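Local atomic coordinates of sensor protein DivL (Caulobacter crescentus, PDB entry 4Q20), a protein that is required for cell division and growth, phosphorylating the regulator CtrA and activating transcription from the cell cycle-regulated fliF promoter in vitro. Residues A[62-67]-A[76-81]; A[165-170]-A[175-180]. All blocks are in the same frame, centred on the assembly; numbering follows the deposited sequence.

Contact 1 (A[62-67]-A[76-81])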
loop_
_atom_site.group_PDB
_atom_site.type_symbol
_atom_site.label_atom_id
_atom_site.label_comp_id
_atom_site.label_asym_id
_atom_site.label_seq_id
_atom_site.Cartn_x
_atom_site.Cartn_y
_atom_site.Cartn_z
ATOM N N SER A 62 -11.503 11.488 4.412
ATOM C CA SER A 62 -10.838 12.102 5.601
ATOM C C SER A 62 -10.825 13.645 5.477
ATOM O O SER A 62 -10.993 14.314 6.498
ATOM C CB SER A 62 -9.432 11.546 5.852
ATOM O OG SER A 62 -8.559 11.777 4.754
ATOM N N GLU A 63 -10.703 14.202 4.232
ATOM C CA GLU A 63 -10.737 15.651 3.993
ATOM C C GLU A 63 -12.123 16.226 4.369
ATOM O O GLU A 63 -12.195 17.346 4.884
ATOM C CB GLU A 63 -10.360 16.007 2.537
ATOM C CG GLU A 63 -8.861 15.908 2.261
ATOM C CD GLU A 63 -8.361 16.299 0.876
ATOM O OE1 GLU A 63 -9.194 16.427 -0.050
ATOM O OE2 GLU A 63 -7.126 16.447 0.709
ATOM N N LEU A 64 -13.208 15.441 4.152
ATOM C CA LEU A 64 -14.569 15.833 4.514
ATOM C C LEU A 64 -14.716 15.876 6.030
ATOM O O LEU A 64 -15.445 16.722 6.553
ATOM C CB LEU A 64 -15.614 14.880 3.909
ATOM C CG LEU A 64 -15.972 15.011 2.411
ATOM C CD1 LEU A 64 -17.080 14.063 2.051
ATOM C CD2 LEU A 64 -16.459 16.385 2.070
ATOM N N LEU A 65 -14.018 14.962 6.742
ATOM C CA LEU A 65 -14.019 14.890 8.203
ATOM C C LEU A 65 -13.401 16.134 8.808
ATOM O O LEU A 65 -13.949 16.675 9.772
ATOM C CB LEU A 65 -13.242 13.662 8.687
ATOM C CG LEU A 65 -14.012 12.404 8.954
ATOM C CD1 LEU A 65 -13.057 11.281 9.251
ATOM C CD2 LEU A 65 -14.956 12.580 10.105
ATOM N N GLU A 66 -12.245 16.573 8.240
ATOM C CA GLU A 66 -11.465 17.752 8.642
ATOM C C GLU A 66 -12.344 18.998 8.661
ATOM O O GLU A 66 -12.191 19.813 9.562
ATOM C CB GLU A 66 -10.283 17.962 7.670
ATOM C CG GLU A 66 -8.890 18.062 8.276
ATOM C CD GLU A 66 -7.747 18.217 7.279
ATOM O OE1 GLU A 66 -8.015 18.347 6.060
ATOM O OE2 GLU A 66 -6.572 18.164 7.715
ATOM N N ARG A 67 -13.265 19.141 7.678
ATOM C CA ARG A 67 -14.186 20.284 7.564
ATOM C C ARG A 67 -15.646 19.840 7.896
ATOM O O ARG A 67 -16.567 19.989 7.082
ATOM C CB ARG A 67 -14.067 20.979 6.177
ATOM C CG ARG A 67 -14.063 20.053 4.954
ATOM C CD ARG A 67 -13.820 20.804 3.651
ATOM N NE ARG A 67 -14.324 20.062 2.489
ATOM C CZ ARG A 67 -13.569 19.544 1.522
ATOM N NH1 ARG A 67 -12.248 19.692 1.548
ATOM N NH2 ARG A 67 -14.126 18.858 0.533
ATOM N N ARG A 76 -20.055 10.179 10.722
ATOM C CA ARG A 76 -19.927 8.757 11.028
ATOM C C ARG A 76 -19.776 7.949 9.735
ATOM O O ARG A 76 -18.924 7.057 9.668
ATOM C CB ARG A 76 -21.154 8.279 11.818
ATOM C CG ARG A 76 -20.922 7.000 12.605
ATOM C CD ARG A 76 -22.088 6.699 13.531
ATOM N NE ARG A 76 -22.256 7.749 14.537
ATOM C CZ ARG A 76 -21.860 7.650 15.802
ATOM N NH1 ARG A 76 -21.301 6.531 16.244
ATOM N NH2 ARG A 76 -22.046 8.660 16.641
ATOM N N ASN A 77 -20.594 8.276 8.706
ATOM C CA ASN A 77 -20.573 7.629 7.388
ATOM C C ASN A 77 -19.244 7.893 6.668
ATOM O O ASN A 77 -18.762 7.036 5.929
ATOM C CB ASN A 77 -21.737 8.116 6.536
ATOM C CG ASN A 77 -23.077 7.679 7.076
ATOM O OD1 ASN A 77 -23.248 6.534 7.524
ATOM N ND2 ASN A 77 -24.063 8.574 7.042
ATOM N N HIS A 78 -18.656 9.074 6.906
ATOM C CA HIS A 78 -17.376 9.453 6.351
ATOM C C HIS A 78 -16.266 8.621 7.003
ATOM O O HIS A 78 -15.421 8.082 6.290
ATOM C CB HIS A 78 -17.146 10.965 6.525
ATOM C CG HIS A 78 -18.127 11.835 5.790
ATOM N ND1 HIS A 78 -19.059 11.313 4.897
ATOM C CD2 HIS A 78 -18.286 13.179 5.836
ATOM C CE1 HIS A 78 -19.742 12.353 4.438
ATOM N NE2 HIS A 78 -19.301 13.493 4.958
ATOM N N VAL A 79 -16.294 8.485 8.342
ATOM C CA VAL A 79 -15.343 7.671 9.117
ATOM C C VAL A 79 -15.397 6.207 8.633
ATOM O O VAL A 79 -14.360 5.624 8.321
ATOM C CB VAL A 79 -15.616 7.744 10.642
ATOM C CG1 VAL A 79 -14.745 6.746 11.387
ATOM C CG2 VAL A 79 -15.396 9.133 11.195
ATOM N N ALA A 80 -16.612 5.637 8.561
ATOM C CA ALA A 80 -16.863 4.273 8.134
ATOM C C ALA A 80 -16.301 4.025 6.736
ATOM O O ALA A 80 -15.701 2.976 6.494
ATOM C CB ALA A 80 -18.351 3.997 8.168
ATOM N N ALA A 81 -16.422 5.015 5.838
ATOM C CA ALA A 81 -15.892 4.882 4.479
ATOM C C ALA A 81 -14.369 4.904 4.515
ATOM O O ALA A 81 -13.759 4.063 3.865
ATOM C CB ALA A 81 -16.458 5.942 3.564
#
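The helical hairpin of the HisKA domain, the dimerization and phosphoacceptor module of histidine kinases, is closed near its turn by Leu64 and Leu65 on one arm and His78 and Val79 on the other. The short segments 62-66 and 76-81, pieces of helix 26-66 and helix 73-103, run roughly antiparallel, their axes 9.1 Å apart at closest approach and 148° between their directions, with the CA atoms of Leu65 and His78 the nearest pair. Leu64 lays a methyl over one face of the imidazole: Leu64 CD1 is 4.0 Å from the centroid of the His78 ring, 22° off the ring normal, a CH-pi contact shifted toward the rim on the NE2 side. Leu64 CB lies 3.7 Å from His78 CD2. The His78 ring is put there by a first torsion of -63°, which sets CG opposite the carbonyl carbon. Beside this pair, both methyls of Leu65 meet one branch of Val79: Leu65 CD2 is 3.6 Å and Leu65 CD1 3.7 Å from Val79 CG2. His78 NE2 also has a weak hydrogen bond with Arg74 NE in its own helix. Around the hairpin the second subunit packs against both arms: Glu66 of the second subunit lies on Val79 and Ala80, and Arg83 of the second subunit forms a salt bridge with Glu66 of this chain, so that helices 26-66 and 73-103 enter an intersubunit helical bundle.

Contact 2 (A[165-170]-A[175-180])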
loop_
_atom_site.group_PDB
_atom_site.type_symbol
_atom_site.label_atom_id
_atom_site.label_comp_id
_atom_site.label_asym_id
_atom_site.label_seq_id
_atom_site.Cartn_x
_atom_site.Cartn_y
_atom_site.Cartn_z
ATOM N N GLU A 165 -16.049 -10.547 2.184
ATOM C CA GLU A 165 -15.830 -9.198 1.671
ATOM C C GLU A 165 -16.082 -9.153 0.176
ATOM O O GLU A 165 -16.634 -8.157 -0.312
ATOM C CB GLU A 165 -14.426 -8.661 2.030
ATOM C CG GLU A 165 -14.314 -8.215 3.483
ATOM C CD GLU A 165 -15.165 -7.043 3.961
ATOM O OE1 GLU A 165 -15.784 -6.352 3.116
ATOM O OE2 GLU A 165 -15.195 -6.805 5.193
ATOM N N ASN A 166 -15.745 -10.252 -0.540
ATOM C CA ASN A 166 -16.037 -10.404 -1.971
ATOM C C ASN A 166 -17.560 -10.371 -2.176
ATOM O O ASN A 166 -18.040 -9.658 -3.070
ATOM C CB ASN A 166 -15.426 -11.704 -2.525
ATOM C CG ASN A 166 -15.910 -12.087 -3.900
ATOM O OD1 ASN A 166 -15.505 -11.497 -4.904
ATOM N ND2 ASN A 166 -16.808 -13.079 -3.968
ATOM N N ALA A 167 -18.308 -11.112 -1.317
ATOM C CA ALA A 167 -19.769 -11.177 -1.330
ATOM C C ALA A 167 -20.393 -9.804 -1.039
ATOM O O ALA A 167 -21.284 -9.390 -1.770
ATOM C CB ALA A 167 -20.256 -12.200 -0.317
ATOM N N LEU A 168 -19.889 -9.073 -0.014
ATOM C CA LEU A 168 -20.410 -7.752 0.358
ATOM C C LEU A 168 -20.249 -6.713 -0.761
ATOM O O LEU A 168 -21.102 -5.832 -0.908
ATOM C CB LEU A 168 -19.743 -7.238 1.639
ATOM C CG LEU A 168 -20.117 -7.913 2.953
ATOM C CD1 LEU A 168 -19.284 -7.327 4.094
ATOM C CD2 LEU A 168 -21.620 -7.814 3.238
ATOM N N ARG A 169 -19.170 -6.831 -1.545
ATOM C CA ARG A 169 -18.850 -5.931 -2.652
ATOM C C ARG A 169 -19.800 -6.114 -3.838
ATOM O O ARG A 169 -20.016 -5.164 -4.588
ATOM C CB ARG A 169 -17.392 -6.148 -3.105
ATOM C CG ARG A 169 -16.375 -5.380 -2.257
ATOM C CD ARG A 169 -14.969 -5.458 -2.821
ATOM N NE ARG A 169 -14.405 -6.807 -2.702
ATOM C CZ ARG A 169 -13.558 -7.192 -1.752
ATOM N NH1 ARG A 169 -13.143 -6.329 -0.829
ATOM N NH2 ARG A 169 -13.112 -8.442 -1.722
ATOM N N GLN A 170 -20.351 -7.329 -4.002
ATOM C CA GLN A 170 -21.259 -7.728 -5.082
ATOM C C GLN A 170 -22.743 -7.515 -4.724
ATOM O O GLN A 170 -23.558 -7.329 -5.634
ATOM C CB GLN A 170 -21.044 -9.220 -5.416
ATOM C CG GLN A 170 -19.740 -9.572 -6.126
ATOM C CD GLN A 170 -19.937 -10.785 -7.020
ATOM O OE1 GLN A 170 -20.050 -11.935 -6.560
ATOM N NE2 GLN A 170 -20.040 -10.548 -8.323
ATOM N N GLY A 175 -29.846 -6.459 0.339
ATOM C CA GLY A 175 -29.462 -7.833 0.041
ATOM C C GLY A 175 -29.015 -8.637 1.246
ATOM O O GLY A 175 -28.985 -8.130 2.371
ATOM N N ARG A 176 -28.664 -9.908 1.004
ATOM C CA ARG A 176 -28.221 -10.851 2.031
ATOM C C ARG A 176 -26.988 -11.642 1.588
ATOM O O ARG A 176 -26.879 -12.057 0.427
ATOM C CB ARG A 176 -29.359 -11.824 2.385
ATOM C CG ARG A 176 -29.048 -12.815 3.508
ATOM C CD ARG A 176 -30.177 -13.822 3.663
ATOM N NE ARG A 176 -30.549 -14.017 5.066
ATOM C CZ ARG A 176 -31.426 -13.267 5.731
ATOM N NH1 ARG A 176 -32.014 -12.232 5.138
ATOM N NH2 ARG A 176 -31.693 -13.522 7.004
ATOM N N VAL A 177 -26.082 -11.872 2.550
ATOM C CA VAL A 177 -24.864 -12.676 2.426
ATOM C C VAL A 177 -24.967 -13.769 3.500
ATOM O O VAL A 177 -25.102 -13.463 4.685
ATOM C CB VAL A 177 -23.557 -11.836 2.516
ATOM C CG1 VAL A 177 -22.325 -12.730 2.586
ATOM C CG2 VAL A 177 -23.445 -10.864 1.343
ATOM N N THR A 178 -24.946 -15.036 3.080
ATOM C CA THR A 178 -25.093 -16.153 4.005
ATOM C C THR A 178 -23.827 -16.988 4.092
ATOM O O THR A 178 -23.253 -17.344 3.066
ATOM C CB THR A 178 -26.297 -17.048 3.591
ATOM O OG1 THR A 178 -27.352 -16.235 3.051
ATOM C CG2 THR A 178 -26.808 -17.924 4.750
ATOM N N LEU A 179 -23.433 -17.323 5.326
ATOM C CA LEU A 179 -22.305 -18.183 5.689
ATOM C C LEU A 179 -22.853 -19.489 6.199
ATOM O O LEU A 179 -23.440 -19.507 7.281
ATOM C CB LEU A 179 -21.453 -17.533 6.799
ATOM C CG LEU A 179 -20.521 -16.404 6.444
ATOM C CD1 LEU A 179 -21.180 -15.054 6.715
ATOM C CD2 LEU A 179 -19.302 -16.472 7.312
ATOM N N SER A 180 -22.689 -20.572 5.452
ATOM C CA SER A 180 -23.203 -21.876 5.891
ATOM C C SER A 180 -22.116 -22.965 5.859
ATOM O O SER A 180 -21.079 -22.806 5.208
ATOM C CB SER A 180 -24.405 -22.304 5.043
ATOM O OG SER A 180 -24.120 -22.271 3.653
#
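Val177 presses both its methyls against Ala167, joining helix 153-170 to strand 176-183 in the alpha/beta sandwich of the GHKL-type ATPase domain. Val177 CG1 lies 3.6 Å from Ala167 CB, and Val177 CG2 is 3.8 Å from Ala167 CB, so the small alanine side chain sits against the fork of the valine. With chi1 at 172°, CG1 lies opposite the valine's own backbone N and CG2 opposite its carbonyl carbon, an orientation that brings both branches to the helix. Val177 CG2 also reaches the backbone, approaching the carbonyl carbon C of Ala167 to 4.0 Å. One residue further along the helix, Leu168 adds a single methyl, and its side chain crosses that of Val177 at about a right angle.

A second shell positions these groups. Backbone hydrogen bonds of Val177 with Thr137 and Ala139 hold the strand beside strand 137-141, while Val136 touches both Val177 and Leu168. Ala167 also packs on Val192 and Asp194 of strand 187-194, and Leu168 leans on Asp130 and Ala131 of helix 116-133. The carbonyl oxygen of Ala167 is hydrogen-bonded to Thr171 OG1 and also receives the amide of Gln170. The leucine's own contact is Leu168 CD2 on Val177 CG2, at 4.0 Å.

How the contacts relate
From the N terminus, the long helix 26-66 ends at the first segment of contact 1, and helix 73-103 turns back alongside it; contact 1 closes the eight-residue connection between its segments, of which 70-71 are not modelled. The chain then runs through helix 116-133 and strand 137-141, the parallel neighbour of strand 176-183, before reaching helix 153-170. A brief loop leads from this helix into strand 176-183, and contact 2 closes that helix-to-strand turn. The two are in series, neither nested nor crossed, with centres about 25 Å apart and nearest atoms about 10 Å apart. A salt bridge from Glu165 to Arg91 ties the helix of contact 2 to helix 73-103, which also carries 76-81.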